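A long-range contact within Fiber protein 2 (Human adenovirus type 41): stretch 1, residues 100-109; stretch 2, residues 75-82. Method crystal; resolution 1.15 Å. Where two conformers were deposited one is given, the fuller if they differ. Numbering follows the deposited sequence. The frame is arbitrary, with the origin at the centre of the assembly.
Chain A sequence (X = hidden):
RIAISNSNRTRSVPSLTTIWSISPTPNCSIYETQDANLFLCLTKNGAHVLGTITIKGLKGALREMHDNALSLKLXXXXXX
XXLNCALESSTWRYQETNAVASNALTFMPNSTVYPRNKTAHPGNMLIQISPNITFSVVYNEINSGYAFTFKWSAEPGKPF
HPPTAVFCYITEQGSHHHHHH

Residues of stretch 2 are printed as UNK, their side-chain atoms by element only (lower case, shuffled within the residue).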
ATOM      1  N   VAL A 100       2.724   1.154  25.959  1.00  8.86           N
ATOM      2  CA  VAL A 100       3.806   0.515  25.224  1.00  9.57           C
ATOM      3  C   VAL A 100       3.258  -0.672  24.422  1.00  8.78           C
ATOM      4  O   VAL A 100       2.318  -1.360  24.830  1.00  9.32           O
ATOM      5  CB  VAL A 100       4.959   0.058  26.140  1.00 10.48           C
ATOM      6  CG1 VAL A 100       5.670   1.261  26.745  1.00 12.60           C
ATOM      7  CG2 VAL A 100       4.509  -0.975  27.176  1.00 12.51           C
ATOM      8  N   ALA A 101       3.869  -0.917  23.266  1.00  8.92           N
ATOM      9  CA  ALA A 101       3.374  -1.926  22.333  1.00  9.29           C
ATOM     10  C   ALA A 101       3.837  -3.327  22.735  1.00  9.87           C
ATOM     11  O   ALA A 101       4.625  -3.982  22.049  1.00 11.70           O
ATOM     12  CB  ALA A 101       3.812  -1.574  20.917  1.00 10.22           C
ATOM     13  N   SER A 102       3.330  -3.805  23.861  1.00 10.76           N
ATOM     14  CA  SER A 102       3.689  -5.113  24.375  1.00 12.28           C
ATOM     15  C   SER A 102       2.882  -6.214  23.693  1.00 10.60           C
ATOM     16  O   SER A 102       1.738  -6.031  23.269  1.00 10.91           O
ATOM     17  CB  SER A 102       3.454  -5.201  25.884  1.00 13.91           C
ATOM     18  OG  SER A 102       2.133  -4.812  26.172  1.00 17.74           O
ATOM     19  N   ASN A 103       3.495  -7.390  23.622  1.00 10.41           N
ATOM     20  CA  ASN A 103       2.842  -8.619  23.186  1.00 11.00           C
ATOM     21  C   ASN A 103       2.162  -8.470  21.831  1.00 10.36           C
ATOM     22  O   ASN A 103       1.066  -8.996  21.603  1.00 11.38           O
ATOM     23  CB  ASN A 103       1.868  -9.105  24.254  1.00 12.24           C
ATOM     24  CG  ASN A 103       2.586  -9.389  25.564  1.00 14.99           C
ATOM     25  OD1 ASN A 103       2.159  -8.957  26.634  1.00 20.29           O
ATOM     26  ND2 ASN A 103       3.705 -10.100  25.487  1.00 15.40           N
ATOM     27  N   ALA A 104       2.841  -7.794  20.902  1.00  9.36           N
ATOM     28  CA  ALA A 104       2.246  -7.479  19.594  1.00  9.13           C
ATOM     29  C   ALA A 104       2.495  -8.608  18.600  1.00  8.92           C
ATOM     30  O   ALA A 104       2.939  -8.387  17.461  1.00  8.51           O
ATOM     31  CB  ALA A 104       2.812  -6.177  19.081  1.00  9.41           C
ATOM     32  N   LEU A 105       2.175  -9.842  18.999  1.00  9.04           N
ATOM     33  CA  LEU A 105       2.461 -11.009  18.164  1.00  9.85           C
ATOM     34  C   LEU A 105       1.838 -10.903  16.780  1.00  9.07           C
ATOM     35  O   LEU A 105       2.454 -11.306  15.794  1.00  9.56           O
ATOM     36  CB  LEU A 105       1.967 -12.276  18.873  1.00 10.79           C
ATOM     37  CG  LEU A 105       2.252 -13.600  18.148  1.00 13.86           C
ATOM     38  CD1 LEU A 105       3.741 -13.789  17.843  1.00 14.91           C
ATOM     39  CD2 LEU A 105       1.689 -14.762  18.968  1.00 16.74           C
ATOM     40  N   THR A 106       0.617 -10.379  16.693  1.00  9.25           N
ATOM     41  CA  THR A 106      -0.087 -10.344  15.404  1.00  9.89           C
ATOM     42  C   THR A 106       0.353  -9.186  14.515  1.00  8.67           C
ATOM     43  O   THR A 106      -0.202  -9.015  13.428  1.00  8.85           O
ATOM     44  CB  THR A 106      -1.615 -10.344  15.574  1.00 11.08           C
ATOM     45  OG1 THR A 106      -2.027  -9.132  16.217  1.00 12.08           O
ATOM     46  CG2 THR A 106      -2.082 -11.556  16.378  1.00 13.46           C
ATOM     47  N   PHE A 107       1.359  -8.423  14.948  1.00  8.12           N
ATOM     48  CA  PHE A 107       2.062  -7.479  14.081  1.00  7.87           C
ATOM     49  C   PHE A 107       3.413  -8.040  13.633  1.00  7.87           C
ATOM     50  O   PHE A 107       4.117  -7.385  12.857  1.00  8.42           O
ATOM     51  CB  PHE A 107       2.317  -6.151  14.807  1.00  7.83           C
ATOM     52  CG  PHE A 107       1.091  -5.305  15.022  1.00  7.96           C
ATOM     53  CD1 PHE A 107       0.903  -4.148  14.276  1.00  7.84           C
ATOM     54  CD2 PHE A 107       0.140  -5.633  15.983  1.00  9.05           C
ATOM     55  CE1 PHE A 107      -0.204  -3.341  14.479  1.00  8.54           C
ATOM     56  CE2 PHE A 107      -0.973  -4.827  16.189  1.00  9.72           C
ATOM     57  CZ  PHE A 107      -1.144  -3.683  15.429  1.00  9.39           C
ATOM     58  N   MET A 108       3.807  -9.217  14.113  1.00  8.32           N
ATOM     59  CA  MET A 108       5.118  -9.749  13.759  1.00  8.71           C
ATOM     60  C   MET A 108       5.107 -10.349  12.359  1.00  8.60           C
ATOM     61  O   MET A 108       4.076 -10.855  11.921  1.00  9.40           O
ATOM     62  CB  MET A 108       5.532 -10.825  14.755  1.00  8.91           C
ATOM     63  CG  MET A 108       5.726 -10.276  16.164  1.00  9.39           C
ATOM     64  SD  MET A 108       7.056  -9.076  16.335  1.00  8.93           S
ATOM     65  CE  MET A 108       6.169  -7.496  16.303  1.00  9.47           C
ATOM     66  N   PRO A 109       6.239 -10.288  11.643  1.00  8.73           N
ATOM     67  CA  PRO A 109       6.279 -10.916  10.314  1.00  8.70           C
ATOM     68  C   PRO A 109       6.077 -12.429  10.442  1.00  8.83           C
ATOM     69  O   PRO A 109       6.736 -13.100  11.246  1.00  9.38           O
ATOM     70  CB  PRO A 109       7.668 -10.553   9.782  1.00  9.37           C
ATOM     71  CG  PRO A 109       8.173  -9.428  10.634  1.00 10.75           C
ATOM     72  CD  PRO A 109       7.508  -9.612  11.971  1.00  9.86           C
ATOM     73  N   UNK A  75      14.603  -6.029  16.864  1.00  8.41           N
ATOM     74  CA  UNK A  75      14.377  -7.412  17.269  1.00  8.82           C
ATOM     75  C   UNK A  75      13.223  -7.542  18.254  1.00  8.50           C
ATOM     76  O   UNK A  75      13.022  -6.646  19.087  1.00  9.18           O
ATOM     77  c   UNK A  75      15.541  -5.352  17.782  1.00  9.35           C
ATOM     78  c   UNK A  75      16.098  -6.470  18.646  1.00 10.16           C
ATOM     79  c   UNK A  75      15.698  -7.763  17.973  1.00  9.34           C
ATOM     80  N   UNK A  76      12.501  -8.655  18.175  1.00  8.58           N
ATOM     81  CA  UNK A  76      11.362  -8.919  19.060  1.00  8.73           C
ATOM     82  C   UNK A  76      11.474 -10.327  19.624  1.00  8.82           C
ATOM     83  O   UNK A  76      12.025 -11.222  18.980  1.00  9.39           O
ATOM     84  c   UNK A  76      10.181  -5.913  15.855  1.00 12.20           C
ATOM     85  c   UNK A  76       9.059  -6.473  18.324  1.00  9.43           C
ATOM     86  c   UNK A  76       8.887  -5.222  17.737  1.00 10.17           C
ATOM     87  c   UNK A  76      10.029  -8.806  18.303  1.00  8.88           C
ATOM     88  c   UNK A  76       9.447  -4.951  16.506  1.00 11.37           C
ATOM     89  c   UNK A  76      10.356  -7.150  16.445  1.00 10.71           C
ATOM     90  c   UNK A  76       9.809  -7.448  17.677  1.00  8.62           C
ATOM     91  N   UNK A  77      10.915 -10.518  20.816  1.00  9.72           N
ATOM     92  CA  UNK A  77      10.818 -11.868  21.367  1.00 10.20           C
ATOM     93  C   UNK A  77       9.656 -12.627  20.721  1.00 10.30           C
ATOM     94  O   UNK A  77       8.926 -12.086  19.871  1.00 10.29           O
ATOM     95  c   UNK A  77       9.486 -11.283  23.496  1.00 11.08           C
ATOM     96  o   UNK A  77       8.476 -11.133  22.776  1.00 11.17           O
ATOM     97  o   UNK A  77       9.496 -11.006  24.718  1.00 13.84           O
ATOM     98  c   UNK A  77      10.774 -11.847  22.908  1.00 10.57           C
ATOM     99  N   UNK A  78       9.484 -13.886  21.097  1.00 11.39           N
ATOM    100  CA  UNK A  78       8.476 -14.749  20.489  0.50 12.61           C
ATOM    101  C   UNK A  78       7.043 -14.343  20.828  1.00 11.96           C
ATOM    102  O   UNK A  78       6.104 -14.905  20.267  1.00 12.75           O
ATOM    103  c   UNK A  78       8.727 -16.214  20.895  0.50 14.40           C
ATOM    104  o   UNK A  78       9.680 -16.884  18.782  0.60 21.89           O
ATOM    105  n   UNK A  78      10.795 -17.484  20.669  0.60 24.97           N
ATOM    106  c   UNK A  78       9.788 -16.884  20.016  0.50 18.25           C
ATOM    107  N   UNK A  79       6.886 -13.379  21.743  1.00 11.38           N
ATOM    108  CA  UNK A  79       5.567 -12.860  22.104  1.00 11.91           C
ATOM    109  C   UNK A  79       5.280 -11.513  21.441  1.00 10.35           C
ATOM    110  O   UNK A  79       4.197 -10.958  21.611  1.00 10.89           O
ATOM    111  c   UNK A  79       5.439 -12.724  23.627  1.00 13.29           C
ATOM    112  c   UNK A  79       5.303 -14.045  24.380  1.00 19.07           C
ATOM    113  c   UNK A  79       6.569 -14.856  24.474  1.00 26.63           C
ATOM    114  n   UNK A  79       6.453 -16.147  24.158  1.00 31.13           N
ATOM    115  o   UNK A  79       7.642 -14.359  24.843  1.00 31.11           O
ATOM    116  N   UNK A  80       6.227 -10.990  20.659  1.00  9.57           N
ATOM    117  CA  UNK A  80       6.017  -9.706  19.988  1.00  9.25           C
ATOM    118  C   UNK A  80       6.427  -8.483  20.783  1.00  9.00           C
ATOM    119  O   UNK A  80       5.949  -7.378  20.513  1.00  9.66           O
ATOM    120  N   UNK A  81       7.322  -8.651  21.759  1.00  9.32           N
ATOM    121  CA  UNK A  81       7.850  -7.526  22.520  1.00  9.48           C
ATOM    122  C   UNK A  81       9.167  -7.051  21.935  1.00  9.12           C
ATOM    123  O   UNK A  81      10.059  -7.863  21.664  1.00  9.63           O
ATOM    124  o   UNK A  81       5.988  -7.457  24.930  1.00 11.70           O
ATOM    125  n   UNK A  81       6.693  -9.591  24.959  1.00 15.77           N
ATOM    126  c   UNK A  81       8.107  -7.933  23.978  1.00 10.18           C
ATOM    127  c   UNK A  81       6.846  -8.306  24.675  1.00 11.10           C
ATOM    128  N   UNK A  82       9.318  -5.737  21.786  1.00  9.25           N
ATOM    129  CA  UNK A  82      10.566  -5.163  21.309  1.00  9.41           C
ATOM    130  C   UNK A  82      11.682  -5.400  22.329  1.00  9.75           C
ATOM    131  O   UNK A  82      11.527  -5.119  23.510  1.00 11.51           O
ATOM    132  c   UNK A  82      10.383  -3.662  21.089  1.00  9.45           C
ATOM    133  c   UNK A  82      11.588  -2.922  20.498  1.00  9.61           C
ATOM    134  c   UNK A  82      11.427  -1.427  20.677  1.00 11.39           C
ATOM    135  c   UNK A  82      11.810  -3.278  19.026  1.00  9.84           C
TER
HETATM  136  O   HOH W   1       6.036  -4.667  19.756  1.00 11.79           O
HETATM  137  O   HOH W   2       7.315  -3.967  22.954  1.00 14.98           O

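Position 75 carries three carbons that close a ring onto its own backbone N, and they lie out of reach of stretch 1. This is Pro75, in a strand that begins earlier in the chain; its ring restrains phi, here -95°, and its N has no hydrogen to donate.

At position 76 one carbon leads to a ring of six carbons. Met108 covers a face of that ring, its SD 3.9 Å and its CE 3.8 Å from the centroid. The residue is Phe76, whose buried, flat apolar face suits a thioether and its methyl group.

Position 77 has two carbons, the second bearing two oxygens, which touch nothing on stretch 1. Backbone N-H groups converge on this carboxylate: it is Asp77. Its OD1 accepts from the N of position 79 (2.9 Å) and from the N of position 81 (2.9 Å), tying together the type I turn that starts here.

Position 78 has two carbons, the second with one oxygen and one nitrogen, and its CA-to-CB bond points away from stretch 1. It is Asn78, an exposed polar residue in the turn; its backbone O, rather than its side chain, meets Leu105 CD1 at 3.6 Å.

Position 79 has three carbons, the last carrying one oxygen and one nitrogen, and the end of the side chain leads away from stretch 1. This is Gln79, a flexible amide suited to an exposed place; its backbone O lies 3.1 Å from Asn103 CA in a CA-H...O contact.

Position 80 has no side-chain atoms, so it is Gly80. An ideal CB would fall 2.5 Å from both Leu105 N and Ala104 C, and the phi/psi of 89/22 would also jam it against the preceding carbonyl.

Position 81 shows two carbons, the second with one oxygen and one nitrogen; the oxygen accepts from Asn103 N at 2.8 Å. This is Asn81, whose amide suits a place between a donor and an acceptor: ND2 donates to Asp77 OD2 at 3.1 Å.

Position 82 has four carbons, forked at the second, touching nothing on stretch 1. It is Leu82; this contact makes no particular demand on its side chain, but its N donates to a water that donates to Ala101 O.

The contact thus fits a tight turn against a loop. Asp77 steadies the turn, Gly80 lets the backbones approach, and two hydrogen bonds fix the register: Asn103 N to Asn81 OD1 and Ala104 N to Gly80 O (3.2 Å). A second water joins Gly80 O to Ala101 O, and Met108 packs on Phe76 in the buried interior.

Stretch 2 75-82: PFDNQGNL
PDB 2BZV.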